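Local coordinates for tRNA (Guanosine-2'-O-)-methyltransferase (Aquifex aeolicus, PDB 1ZJR), which catalyses the S-adenosyl-L-methionine-dependent 2'-O-methylation of guanosine 18 in a subset of tRNA species, at residues R22-V33 / D47-H58. Residues are numbered along the deposited sequence; the frame is centred on the assembly and turned at random.
Sequences RQKDLIVFADNV and DAVGVLYLYYYH
Strand 26-31 pairs in parallel with strand 51-57, from Val-28 beside Leu-54 to Asp-31 beside Tyr-57. Helix 36-49 connects them, making a beta-alpha-beta unit in the parallel sheet of this SPOUT-class methyltransferase.

Backbone bonds alternate along the pair. Val-28 N donates to Tyr-53 O, and Tyr-55 N returns a bond to Val-28 O (2.9 Å). Ala-30 N to Tyr-55 O and Tyr-57 N to Ala-30 O continue the pattern. Asn-32 N ends it on Tyr-57 O. At the other end, a water takes the N-H of Leu-52 and donates to Gln-23 O and Leu-26 O, bridging the chains where they spread apart.

Apolar side chains pack on both faces. On one, Ile-27 CG2 meets the edge of the Tyr-55 ring at CD1 (3.7 Å), and Phe-29 CD1 rests on Tyr-55 CB. Helix 86-95 covers this face. On the other, Val-28 sets CG2 against Val-51 CG2 (3.9 Å) and CG1 against Leu-54 CD2. Helix 157-174 reaches Val-28 there.

The Arg-22 side chain holds Asp-47 in the last turn of helix 36-49. Its chain bends at chi2 (-69°), carrying the guanidinium back to Asp-47. Arg-22 NH1 bonds Asp-47 O (3.0 Å). Arg-22 NH2 makes a nearly straight hydrogen bond, part of a salt bridge, to the anti lone pair of Asp-47 OD1 (2.9 Å, 174°), with the guanidinium and carboxylate planes almost perpendicular. A leucine in its place would probably leave the Asp-47 carboxylate without this countercharge and Asp-47 O without its NH1 bond. Arg-22 NH2 also bonds Trp-77 O, and Val-51 O lies over one guanidinium face, 3.4 Å from Arg-22 NE.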
ATOM      1  N   ARG A  22      -5.740  11.573  -0.622  1.00 28.40           N
ATOM      2  CA  ARG A  22      -4.701  10.629  -0.228  1.00 29.20           C
ATOM      3  C   ARG A  22      -4.607  10.453   1.290  1.00 30.72           C
ATOM      4  O   ARG A  22      -4.712  11.414   2.053  1.00 30.46           O
ATOM      5  CB  ARG A  22      -3.340  11.078  -0.783  1.00 28.59           C
ATOM      6  CG  ARG A  22      -3.118  10.762  -2.268  1.00 26.68           C
ATOM      7  CD  ARG A  22      -2.970   9.256  -2.478  1.00 28.12           C
ATOM      8  NE  ARG A  22      -2.504   8.895  -3.818  1.00 28.80           N
ATOM      9  CZ  ARG A  22      -3.240   8.260  -4.726  1.00 28.89           C
ATOM     10  NH1 ARG A  22      -4.496   7.920  -4.453  1.00 27.89           N
ATOM     11  NH2 ARG A  22      -2.707   7.916  -5.892  1.00 26.66           N
ATOM     12  N   GLN A  23      -4.413   9.208   1.715  1.00 29.19           N
ATOM     13  CA  GLN A  23      -4.280   8.858   3.125  1.00 30.60           C
ATOM     14  C   GLN A  23      -2.783   8.719   3.408  1.00 32.26           C
ATOM     15  O   GLN A  23      -2.220   7.632   3.280  1.00 31.24           O
ATOM     16  CB  GLN A  23      -4.980   7.524   3.400  1.00 28.15           C
ATOM     17  CG  GLN A  23      -6.441   7.497   2.996  1.00 29.69           C
ATOM     18  CD  GLN A  23      -7.265   8.507   3.764  1.00 28.56           C
ATOM     19  OE1 GLN A  23      -7.776   9.481   3.199  1.00 32.27           O
ATOM     20  NE2 GLN A  23      -7.388   8.289   5.063  1.00 27.12           N
ATOM     21  N   LYS A  24      -2.142   9.815   3.801  1.00 32.89           N
ATOM     22  CA  LYS A  24      -0.702   9.801   4.048  1.00 34.72           C
ATOM     23  C   LYS A  24      -0.342   8.834   5.160  1.00 34.72           C
ATOM     24  O   LYS A  24       0.815   8.452   5.323  1.00 35.70           O
ATOM     25  CB  LYS A  24      -0.217  11.202   4.431  1.00 38.03           C
ATOM     26  CG  LYS A  24      -0.501  11.580   5.870  1.00 38.58           C
ATOM     27  CD  LYS A  24       0.226  12.866   6.247  1.00 42.66           C
ATOM     28  CE  LYS A  24       0.139  13.124   7.743  1.00 45.45           C
ATOM     29  NZ  LYS A  24       0.856  14.372   8.134  1.00 49.86           N
ATOM     30  N   ASP A  25      -1.374   8.433   5.885  1.00 32.71           N
ATOM     31  CA  ASP A  25      -1.310   7.570   7.049  1.00 34.16           C
ATOM     32  C   ASP A  25      -1.453   6.056   6.803  1.00 31.00           C
ATOM     33  O   ASP A  25      -1.126   5.243   7.674  1.00 29.11           O
ATOM     34  CB  ASP A  25      -2.423   8.048   7.982  1.00 41.25           C
ATOM     35  CG  ASP A  25      -2.304   7.500   9.347  1.00 45.26           C
ATOM     36  OD1 ASP A  25      -1.180   7.551   9.890  1.00 52.52           O
ATOM     37  OD2 ASP A  25      -3.331   7.032   9.878  1.00 48.54           O
ATOM     38  N   LEU A  26      -1.960   5.688   5.633  1.00 27.49           N
ATOM     39  CA  LEU A  26      -2.170   4.281   5.291  1.00 26.85           C
ATOM     40  C   LEU A  26      -1.054   3.828   4.344  1.00 25.71           C
ATOM     41  O   LEU A  26      -1.062   4.159   3.160  1.00 25.38           O
ATOM     42  CB  LEU A  26      -3.541   4.121   4.629  1.00 27.10           C
ATOM     43  CG  LEU A  26      -4.008   2.697   4.314  1.00 28.62           C
ATOM     44  CD1 LEU A  26      -4.001   1.853   5.584  1.00 29.69           C
ATOM     45  CD2 LEU A  26      -5.398   2.752   3.720  1.00 31.25           C
ATOM     46  N   ILE A  27      -0.100   3.075   4.883  1.00 26.70           N
ATOM     47  CA  ILE A  27       1.065   2.619   4.126  1.00 27.61           C
ATOM     48  C   ILE A  27       0.958   1.152   3.746  1.00 25.86           C
ATOM     49  O   ILE A  27       0.404   0.356   4.493  1.00 26.32           O
ATOM     50  CB  ILE A  27       2.366   2.776   4.967  1.00 28.25           C
ATOM     51  CG1 ILE A  27       2.415   4.166   5.613  1.00 31.28           C
ATOM     52  CG2 ILE A  27       3.599   2.530   4.093  1.00 27.75           C
ATOM     53  CD1 ILE A  27       2.438   5.314   4.633  1.00 33.14           C
ATOM     54  N   VAL A  28       1.494   0.799   2.583  1.00 25.99           N
ATOM     55  CA  VAL A  28       1.484  -0.594   2.150  1.00 24.96           C
ATOM     56  C   VAL A  28       2.923  -1.042   1.903  1.00 24.11           C
ATOM     57  O   VAL A  28       3.726  -0.303   1.328  1.00 25.86           O
ATOM     58  CB  VAL A  28       0.681  -0.798   0.843  1.00 25.71           C
ATOM     59  CG1 VAL A  28       0.819  -2.248   0.373  1.00 23.75           C
ATOM     60  CG2 VAL A  28      -0.790  -0.471   1.071  1.00 24.70           C
ATOM     61  N   PHE A  29       3.241  -2.252   2.348  1.00 24.76           N
ATOM     62  CA  PHE A  29       4.570  -2.818   2.165  1.00 24.73           C
ATOM     63  C   PHE A  29       4.385  -4.162   1.463  1.00 23.61           C
ATOM     64  O   PHE A  29       3.721  -5.049   1.999  1.00 22.50           O
ATOM     65  CB  PHE A  29       5.246  -3.046   3.519  1.00 24.12           C
ATOM     66  CG  PHE A  29       6.717  -3.369   3.418  1.00 28.66           C
ATOM     67  CD1 PHE A  29       7.673  -2.414   3.748  1.00 29.27           C
ATOM     68  CD2 PHE A  29       7.143  -4.618   2.965  1.00 29.39           C
ATOM     69  CE1 PHE A  29       9.038  -2.690   3.628  1.00 29.84           C
ATOM     70  CE2 PHE A  29       8.508  -4.905   2.841  1.00 32.02           C
ATOM     71  CZ  PHE A  29       9.457  -3.935   3.174  1.00 31.07           C
ATOM     72  N   ALA A  30       4.954  -4.292   0.266  1.00 23.18           N
ATOM     73  CA  ALA A  30       4.861  -5.521  -0.514  1.00 25.13           C
ATOM     74  C   ALA A  30       6.111  -6.345  -0.231  1.00 25.40           C
ATOM     75  O   ALA A  30       7.223  -5.975  -0.615  1.00 25.83           O
ATOM     76  CB  ALA A  30       4.766  -5.199  -2.002  1.00 25.73           C
ATOM     77  N   ASP A  31       5.917  -7.467   0.446  1.00 27.14           N
ATOM     78  CA  ASP A  31       7.028  -8.321   0.819  1.00 26.76           C
ATOM     79  C   ASP A  31       7.253  -9.455  -0.156  1.00 26.91           C
ATOM     80  O   ASP A  31       6.570 -10.475  -0.106  1.00 27.91           O
ATOM     81  CB  ASP A  31       6.809  -8.883   2.226  1.00 26.17           C
ATOM     82  CG  ASP A  31       7.867  -9.899   2.613  1.00 27.51           C
ATOM     83  OD1 ASP A  31       9.023  -9.731   2.181  1.00 27.91           O
ATOM     84  OD2 ASP A  31       7.548 -10.853   3.348  1.00 28.28           O
ATOM     85  N   ASN A  32       8.212  -9.251  -1.053  1.00 27.81           N
ATOM     86  CA  ASN A  32       8.589 -10.243  -2.046  1.00 28.29           C
ATOM     87  C   ASN A  32       7.441 -10.738  -2.921  1.00 30.02           C
ATOM     88  O   ASN A  32       7.205 -11.947  -3.026  1.00 29.56           O
ATOM     89  CB  ASN A  32       9.271 -11.427  -1.346  1.00 29.08           C
ATOM     90  CG  ASN A  32      10.027 -12.322  -2.311  1.00 30.44           C
ATOM     91  OD1 ASN A  32      10.374 -11.906  -3.418  1.00 30.29           O
ATOM     92  ND2 ASN A  32      10.298 -13.552  -1.888  1.00 32.96           N
ATOM     93  N   VAL A  33       6.731  -9.810  -3.561  1.00 30.74           N
ATOM     94  CA  VAL A  33       5.639 -10.195  -4.453  1.00 31.85           C
ATOM     95  C   VAL A  33       6.263 -10.776  -5.716  1.00 36.43           C
ATOM     96  O   VAL A  33       7.039 -10.112  -6.404  1.00 37.07           O
ATOM     97  CB  VAL A  33       4.744  -8.988  -4.812  1.00 30.63           C
ATOM     98  CG1 VAL A  33       3.862  -9.320  -6.014  1.00 29.51           C
ATOM     99  CG2 VAL A  33       3.871  -8.635  -3.618  1.00 29.83           C
ATOM    100  N   ASP A  47      -3.574   3.051  -5.406  1.00 25.58           N
ATOM    101  CA  ASP A  47      -4.050   4.308  -5.980  1.00 28.75           C
ATOM    102  C   ASP A  47      -5.556   4.479  -5.769  1.00 28.44           C
ATOM    103  O   ASP A  47      -6.037   5.576  -5.456  1.00 27.74           O
ATOM    104  CB  ASP A  47      -3.716   4.337  -7.478  1.00 30.15           C
ATOM    105  CG  ASP A  47      -4.460   5.424  -8.231  1.00 33.04           C
ATOM    106  OD1 ASP A  47      -4.198   6.626  -7.986  1.00 31.41           O
ATOM    107  OD2 ASP A  47      -5.312   5.068  -9.075  1.00 34.75           O
ATOM    108  N   ALA A  48      -6.292   3.383  -5.927  1.00 26.96           N
ATOM    109  CA  ALA A  48      -7.745   3.388  -5.778  1.00 27.40           C
ATOM    110  C   ALA A  48      -8.246   3.744  -4.385  1.00 28.98           C
ATOM    111  O   ALA A  48      -9.244   4.455  -4.252  1.00 28.70           O
ATOM    112  CB  ALA A  48      -8.318   2.023  -6.190  1.00 27.37           C
ATOM    113  N   VAL A  49      -7.578   3.247  -3.346  1.00 28.75           N
ATOM    114  CA  VAL A  49      -8.015   3.526  -1.984  1.00 29.65           C
ATOM    115  C   VAL A  49      -7.394   4.738  -1.334  1.00 30.18           C
ATOM    116  O   VAL A  49      -7.722   5.058  -0.196  1.00 30.03           O
ATOM    117  CB  VAL A  49      -7.792   2.321  -1.041  1.00 32.39           C
ATOM    118  CG1 VAL A  49      -8.738   1.198  -1.421  1.00 28.98           C
ATOM    119  CG2 VAL A  49      -6.335   1.860  -1.099  1.00 29.00           C
ATOM    120  N   GLY A  50      -6.495   5.413  -2.041  1.00 29.24           N
ATOM    121  CA  GLY A  50      -5.882   6.594  -1.470  1.00 27.51           C
ATOM    122  C   GLY A  50      -4.527   6.381  -0.834  1.00 27.35           C
ATOM    123  O   GLY A  50      -4.058   7.232  -0.080  1.00 26.34           O
ATOM    124  N   VAL A  51      -3.892   5.248  -1.113  1.00 26.69           N
ATOM    125  CA  VAL A  51      -2.575   5.000  -0.545  1.00 25.54           C
ATOM    126  C   VAL A  51      -1.570   5.852  -1.310  1.00 26.74           C
ATOM    127  O   VAL A  51      -1.572   5.877  -2.547  1.00 26.83           O
ATOM    128  CB  VAL A  51      -2.172   3.511  -0.649  1.00 26.03           C
ATOM    129  CG1 VAL A  51      -0.687   3.348  -0.303  1.00 27.10           C
ATOM    130  CG2 VAL A  51      -3.015   2.681   0.316  1.00 24.36           C
ATOM    131  N   LEU A  52      -0.711   6.541  -0.570  1.00 26.72           N
ATOM    132  CA  LEU A  52       0.298   7.407  -1.176  1.00 27.97           C
ATOM    133  C   LEU A  52       1.694   6.788  -1.176  1.00 28.75           C
ATOM    134  O   LEU A  52       2.504   7.086  -2.054  1.00 29.52           O
ATOM    135  CB  LEU A  52       0.353   8.750  -0.438  1.00 27.34           C
ATOM    136  CG  LEU A  52       1.374   9.767  -0.968  1.00 28.28           C
ATOM    137  CD1 LEU A  52       1.002  10.193  -2.375  1.00 29.35           C
ATOM    138  CD2 LEU A  52       1.415  10.975  -0.043  1.00 30.58           C
ATOM    139  N   TYR A  53       1.977   5.936  -0.194  1.00 28.02           N
ATOM    140  CA  TYR A  53       3.293   5.306  -0.108  1.00 27.91           C
ATOM    141  C   TYR A  53       3.255   3.784  -0.159  1.00 27.58           C
ATOM    142  O   TYR A  53       2.599   3.141   0.668  1.00 24.80           O
ATOM    143  CB  TYR A  53       4.003   5.729   1.181  1.00 30.52           C
ATOM    144  CG  TYR A  53       4.129   7.223   1.362  1.00 34.28           C
ATOM    145  CD1 TYR A  53       3.237   7.923   2.174  1.00 37.13           C
ATOM    146  CD2 TYR A  53       5.147   7.938   0.727  1.00 37.24           C
ATOM    147  CE1 TYR A  53       3.356   9.301   2.356  1.00 39.44           C
ATOM    148  CE2 TYR A  53       5.276   9.318   0.900  1.00 39.06           C
ATOM    149  CZ  TYR A  53       4.380   9.990   1.715  1.00 40.94           C
ATOM    150  OH  TYR A  53       4.513  11.348   1.901  1.00 44.55           O
ATOM    151  N   LEU A  54       3.978   3.221  -1.125  1.00 26.07           N
ATOM    152  CA  LEU A  54       4.076   1.771  -1.299  1.00 26.94           C
ATOM    153  C   LEU A  54       5.560   1.420  -1.261  1.00 25.73           C
ATOM    154  O   LEU A  54       6.331   1.894  -2.095  1.00 28.51           O
ATOM    155  CB  LEU A  54       3.519   1.353  -2.668  1.00 26.95           C
ATOM    156  CG  LEU A  54       2.987  -0.068  -2.937  1.00 33.32           C
ATOM    157  CD1 LEU A  54       3.347  -0.442  -4.359  1.00 31.54           C
ATOM    158  CD2 LEU A  54       3.526  -1.089  -1.964  1.00 31.45           C
ATOM    159  N   TYR A  55       5.960   0.607  -0.292  1.00 26.24           N
ATOM    160  CA  TYR A  55       7.346   0.170  -0.172  1.00 26.96           C
ATOM    161  C   TYR A  55       7.376  -1.286  -0.588  1.00 28.44           C
ATOM    162  O   TYR A  55       6.365  -1.981  -0.476  1.00 26.91           O
ATOM    163  CB  TYR A  55       7.829   0.290   1.272  1.00 28.59           C
ATOM    164  CG  TYR A  55       7.909   1.713   1.766  1.00 30.72           C
ATOM    165  CD1 TYR A  55       6.768   2.387   2.199  1.00 31.57           C
ATOM    166  CD2 TYR A  55       9.125   2.397   1.777  1.00 28.90           C
ATOM    167  CE1 TYR A  55       6.834   3.708   2.628  1.00 31.53           C
ATOM    168  CE2 TYR A  55       9.203   3.722   2.209  1.00 30.51           C
ATOM    169  CZ  TYR A  55       8.053   4.370   2.631  1.00 31.77           C
ATOM    170  OH  TYR A  55       8.115   5.679   3.051  1.00 33.25           O
ATOM    171  N   TYR A  56       8.520  -1.753  -1.072  1.00 27.27           N
ATOM    172  CA  TYR A  56       8.614  -3.146  -1.482  1.00 29.33           C
ATOM    173  C   TYR A  56      10.014  -3.719  -1.307  1.00 29.81           C
ATOM    174  O   TYR A  56      11.011  -2.996  -1.343  1.00 29.80           O
ATOM    175  CB  TYR A  56       8.160  -3.297  -2.937  1.00 28.33           C
ATOM    176  CG  TYR A  56       9.142  -2.799  -3.974  1.00 31.25           C
ATOM    177  CD1 TYR A  56      10.079  -3.664  -4.546  1.00 31.93           C
ATOM    178  CD2 TYR A  56       9.122  -1.471  -4.401  1.00 30.32           C
ATOM    179  CE1 TYR A  56      10.963  -3.218  -5.521  1.00 34.03           C
ATOM    180  CE2 TYR A  56      10.002  -1.016  -5.373  1.00 34.57           C
ATOM    181  CZ  TYR A  56      10.919  -1.896  -5.932  1.00 34.78           C
ATOM    182  OH  TYR A  56      11.774  -1.454  -6.914  1.00 36.63           O
ATOM    183  N   TYR A  57      10.061  -5.028  -1.099  1.00 30.13           N
ATOM    184  CA  TYR A  57      11.298  -5.774  -0.917  1.00 32.02           C
ATOM    185  C   TYR A  57      11.225  -6.902  -1.940  1.00 34.62           C
ATOM    186  O   TYR A  57      10.223  -7.605  -2.007  1.00 31.75           O
ATOM    187  CB  TYR A  57      11.330  -6.340   0.503  1.00 31.11           C
ATOM    188  CG  TYR A  57      12.479  -7.281   0.811  1.00 33.37           C
ATOM    189  CD1 TYR A  57      12.232  -8.582   1.236  1.00 30.50           C
ATOM    190  CD2 TYR A  57      13.803  -6.844   0.757  1.00 31.71           C
ATOM    191  CE1 TYR A  57      13.275  -9.432   1.612  1.00 33.55           C
ATOM    192  CE2 TYR A  57      14.854  -7.682   1.127  1.00 34.39           C
ATOM    193  CZ  TYR A  57      14.582  -8.973   1.556  1.00 34.64           C
ATOM    194  OH  TYR A  57      15.612  -9.800   1.943  1.00 35.58           O
ATOM    195  N   HIS A  58      12.265  -7.078  -2.747  1.00 38.04           N
ATOM    196  CA  HIS A  58      12.217  -8.141  -3.743  1.00 45.71           C
ATOM    197  C   HIS A  58      13.532  -8.896  -3.911  1.00 49.11           C
ATOM    198  O   HIS A  58      14.602  -8.383  -3.587  1.00 50.52           O
ATOM    199  CB  HIS A  58      11.759  -7.567  -5.087  1.00 48.70           C
ATOM    200  CG  HIS A  58      11.517  -8.606  -6.137  1.00 52.43           C
ATOM    201  ND1 HIS A  58      10.715  -9.708  -5.921  1.00 54.00           N
ATOM    202  CD2 HIS A  58      11.960  -8.707  -7.412  1.00 54.00           C
ATOM    203  CE1 HIS A  58      10.675 -10.441  -7.019  1.00 56.03           C
ATOM    204  NE2 HIS A  58      11.422  -9.857  -7.938  1.00 55.43           N
TER
HETATM  205  O   HOH W   1       0.048   6.294   2.216  1.00 33.95           O
HETATM  206  O   HOH W   2       7.552  -7.142  -3.564  1.00 28.30           O